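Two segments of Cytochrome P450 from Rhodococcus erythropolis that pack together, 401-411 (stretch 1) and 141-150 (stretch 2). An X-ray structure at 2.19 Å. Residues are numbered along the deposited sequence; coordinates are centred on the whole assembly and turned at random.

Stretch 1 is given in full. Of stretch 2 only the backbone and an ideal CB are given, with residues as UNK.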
# COMPACT_ATOMS: atom_id res chain seq x y z
N GLY A 401 4.25 -2.62 8.99
CA GLY A 401 3.45 -1.84 9.92
C GLY A 401 3.18 -2.70 11.13
O GLY A 401 3.33 -3.91 11.06
N PRO A 402 2.78 -2.08 12.24
CA PRO A 402 2.55 -2.79 13.51
C PRO A 402 1.28 -3.68 13.52
O PRO A 402 0.25 -3.34 12.91
CB PRO A 402 2.43 -1.63 14.51
CG PRO A 402 1.90 -0.49 13.67
CD PRO A 402 2.69 -0.61 12.42
N GLU A 403 1.38 -4.79 14.25
CA GLU A 403 0.27 -5.74 14.43
C GLU A 403 -0.73 -5.22 15.46
O GLU A 403 -1.93 -5.34 15.27
CB GLU A 403 0.84 -7.15 14.83
CG GLU A 403 -0.17 -8.21 15.27
CD GLU A 403 0.14 -9.61 14.73
OE1 GLU A 403 0.47 -10.52 15.55
OE2 GLU A 403 0.03 -9.81 13.49
N THR A 404 -0.20 -4.72 16.58
CA THR A 404 -0.92 -4.13 17.72
C THR A 404 -0.19 -2.82 18.10
O THR A 404 0.93 -2.58 17.64
CB THR A 404 -0.99 -5.05 18.99
OG1 THR A 404 0.30 -5.21 19.61
CG2 THR A 404 -1.65 -6.42 18.74
N LEU A 405 -0.82 -1.98 18.92
CA LEU A 405 -0.19 -0.70 19.27
C LEU A 405 -0.87 -0.10 20.49
O LEU A 405 -2.10 0.11 20.48
CB LEU A 405 -0.22 0.26 18.06
CG LEU A 405 0.75 1.45 18.03
CD1 LEU A 405 2.22 1.01 17.95
CD2 LEU A 405 0.41 2.36 16.85
N SER A 406 -0.12 0.10 21.57
CA SER A 406 -0.64 0.81 22.75
C SER A 406 -0.14 2.23 22.70
O SER A 406 1.06 2.45 22.64
CB SER A 406 -0.16 0.16 24.03
OG SER A 406 -0.05 -1.21 23.76
N VAL A 407 -1.06 3.18 22.70
CA VAL A 407 -0.65 4.57 22.65
C VAL A 407 -1.21 5.33 23.83
O VAL A 407 -2.39 5.22 24.15
CB VAL A 407 -0.95 5.28 21.29
CG1 VAL A 407 -1.27 4.28 20.19
CG2 VAL A 407 -2.06 6.30 21.41
N ALA A 408 -0.33 6.08 24.46
CA ALA A 408 -0.74 7.06 25.45
C ALA A 408 -0.80 8.40 24.75
O ALA A 408 0.00 8.71 23.87
CB ALA A 408 0.22 7.10 26.62
N VAL A 409 -1.77 9.19 25.16
CA VAL A 409 -2.15 10.37 24.44
C VAL A 409 -2.48 11.45 25.49
O VAL A 409 -2.88 11.12 26.60
CB VAL A 409 -3.37 10.02 23.60
CG1 VAL A 409 -4.66 10.40 24.33
CG2 VAL A 409 -3.27 10.67 22.23
N SER A 410 -2.29 12.72 25.13
CA SER A 410 -2.52 13.83 26.08
C SER A 410 -3.02 15.10 25.36
O SER A 410 -2.56 15.42 24.26
CB SER A 410 -1.24 14.10 26.88
OG SER A 410 -1.16 15.45 27.26
N ARG A 411 -3.96 15.82 25.99
CA ARG A 411 -4.70 16.93 25.35
C ARG A 411 -3.96 18.28 25.33
O ARG A 411 -3.81 18.94 26.35
CB ARG A 411 -6.09 17.09 26.01
CG ARG A 411 -6.97 15.86 25.85
CD ARG A 411 -7.51 15.71 24.42
NE ARG A 411 -8.94 16.03 24.37
CZ ARG A 411 -9.47 17.16 23.78
NH1 ARG A 411 -8.66 18.04 23.17
NH2 ARG A 411 -10.79 17.35 23.81
N UNK A 141 -11.13 8.26 18.82
CA UNK A 141 -11.10 6.89 19.37
C UNK A 141 -9.77 6.53 20.04
O UNK A 141 -9.75 5.74 21.00
CB UNK A 141 -11.39 5.88 18.25
N UNK A 142 -8.69 7.15 19.58
CA UNK A 142 -7.34 6.98 20.14
C UNK A 142 -7.16 7.15 21.66
O UNK A 142 -6.28 6.49 22.23
CB UNK A 142 -6.41 7.98 19.45
N UNK A 143 -7.95 8.00 22.33
CA UNK A 143 -7.79 8.17 23.77
C UNK A 143 -8.41 7.06 24.62
O UNK A 143 -8.13 6.97 25.81
CB UNK A 143 -8.40 9.51 24.18
N UNK A 144 -9.24 6.21 24.02
CA UNK A 144 -9.91 5.14 24.77
C UNK A 144 -9.94 3.86 23.98
O UNK A 144 -10.97 3.18 23.86
CB UNK A 144 -11.34 5.55 25.14
N UNK A 145 -8.78 3.53 23.43
CA UNK A 145 -8.61 2.28 22.77
C UNK A 145 -7.55 1.50 23.51
O UNK A 145 -6.77 2.08 24.26
CB UNK A 145 -8.25 2.47 21.30
N UNK A 146 -7.55 0.19 23.31
CA UNK A 146 -6.49 -0.69 23.78
C UNK A 146 -5.46 -0.91 22.66
O UNK A 146 -4.25 -0.86 22.89
CB UNK A 146 -7.07 -2.02 24.25
N UNK A 147 -5.95 -1.16 21.45
CA UNK A 147 -5.09 -1.38 20.30
C UNK A 147 -5.44 -0.39 19.21
O UNK A 147 -6.56 -0.40 18.68
CB UNK A 147 -5.21 -2.82 19.79
N UNK A 148 -4.49 0.49 18.90
CA UNK A 148 -4.68 1.52 17.89
C UNK A 148 -4.67 0.91 16.52
O UNK A 148 -5.18 1.54 15.59
CB UNK A 148 -3.60 2.60 18.00
N UNK A 149 -4.10 -0.29 16.36
CA UNK A 149 -4.19 -0.92 15.03
C UNK A 149 -5.62 -1.34 14.67
O UNK A 149 -6.16 -0.88 13.64
CB UNK A 149 -3.27 -2.14 14.97
N UNK A 150 -6.24 -2.16 15.50
CA UNK A 150 -7.56 -2.70 15.17
C UNK A 150 -8.74 -1.79 15.48
O UNK A 150 -9.84 -2.00 14.96
CB UNK A 150 -7.76 -4.02 15.92

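Position 141 lies out of reach of stretch 1, so the contact sets no preference; the residue is His141, whose backbone O accepts from the N of position 144 (3.1 Å).

At position 142 the CA-to-CB bond runs sideways, and the ideal CB sits 5.0 Å from Val409 CG2 and 5.1 Å from Val407 CG2. Two valines on the same side of a strand offer an apolar surface that a CB alone cannot reach, which suits a longer aliphatic or a methionine. Leu142 fills the gap: its CD1 lies 3.7 Å from Val407 CG2 and 4.4 Å from Val409 CG2.

Position 143 also points sideways, its ideal CB 3.8 Å from Val409 CG1, while the guanidinium of Arg411 lies further out. A chain with an aliphatic base and a polar or acidic end would serve. Glu143 packs its CB 3.6 Å from Val409 CG1, and its OE2 approaches the edge of the guanidinium, 4.3 Å from Arg411 NE, too far for a salt bridge but favourable in charge.

Positions 144, 145 and 146 have no atom of stretch 1 within 5.5 Å of their ideal CB atoms, so many residues would fit. They are His144, Cys145 and Thr146; the last contributes chiefly its backbone.

At position 147 the ideal CB is 4.3 Å from Leu405 O, and the N of Leu405, a donor facing this position, lies within range of a short acceptor. The backbone then turns to helical angles, leaving early amide groups in need of partners. Asp, Asn, Ser or Thr would suit this N-cap. Asp147 meets both demands: OD1 accepts a weak bond from Leu405 N (2.8 Å) and another weak one from the N of position 149 (3.0 Å), while OD2 accepts from the N of position 150 (2.8 Å).

Position 148 points toward stretch 1, with the ideal CB 3.6 Å from Val407 CG1 and 3.8 Å from Leu405 O. So close an approach favours a small side chain. Ala148 places its CB against Val407 CG1 (3.6 Å), and its N donates a nearly straight bond to Leu405 O (2.9 Å, 170°).

Position 149 likewise points toward stretch 1, its ideal CB 3.5 Å from Glu403 O, with Pro402 and Leu405 nearby; a compact apolar residue, Val or Ile, fits. Val149 sets CG2 3.9 Å from both Pro402 CG and Leu405 CB.

Position 150 points sideways into space free of stretch 1, where polar residues are suitable. Ser150 OG donates to Asp147 OD2 (2.7 Å), reinforcing the cap.

Stretch 2, residues 141-150: HLEHCTDAVS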
# COMPACT_ATOMS: atom_id res chain seq x y z
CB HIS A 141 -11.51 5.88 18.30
CG HIS A 141 -12.07 4.57 18.84
ND1 HIS A 141 -12.02 4.24 20.17
CD2 HIS A 141 -12.66 3.49 18.18
CE1 HIS A 141 -12.59 3.02 20.34
NE2 HIS A 141 -12.98 2.56 19.14
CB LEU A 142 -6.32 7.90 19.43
CG LEU A 142 -5.27 7.44 18.42
CD1 LEU A 142 -3.96 8.12 18.77
CD2 LEU A 142 -5.02 5.94 18.40
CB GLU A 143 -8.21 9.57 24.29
CG GLU A 143 -9.65 10.02 24.06
CD GLU A 143 -9.89 11.43 24.57
OE1 GLU A 143 -10.82 12.10 24.06
OE2 GLU A 143 -9.16 11.90 25.47
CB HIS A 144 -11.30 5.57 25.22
CG HIS A 144 -11.30 6.66 26.28
ND1 HIS A 144 -10.68 6.51 27.48
CD2 HIS A 144 -11.84 7.95 26.27
CE1 HIS A 144 -10.83 7.64 28.20
NE2 HIS A 144 -11.54 8.52 27.46
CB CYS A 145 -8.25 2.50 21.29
SG CYS A 145 -6.58 3.14 20.99
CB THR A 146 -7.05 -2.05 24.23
OG1 THR A 146 -7.92 -1.88 25.36
CG2 THR A 146 -5.93 -3.01 24.61
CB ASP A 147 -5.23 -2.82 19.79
CG ASP A 147 -4.55 -3.04 18.44
OD1 ASP A 147 -3.43 -2.55 18.22
OD2 ASP A 147 -5.15 -3.71 17.57
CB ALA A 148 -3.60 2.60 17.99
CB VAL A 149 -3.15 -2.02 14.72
CG1 VAL A 149 -3.35 -2.51 13.29
CG2 VAL A 149 -1.72 -1.50 14.88
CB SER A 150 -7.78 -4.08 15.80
OG SER A 150 -7.84 -3.99 17.23
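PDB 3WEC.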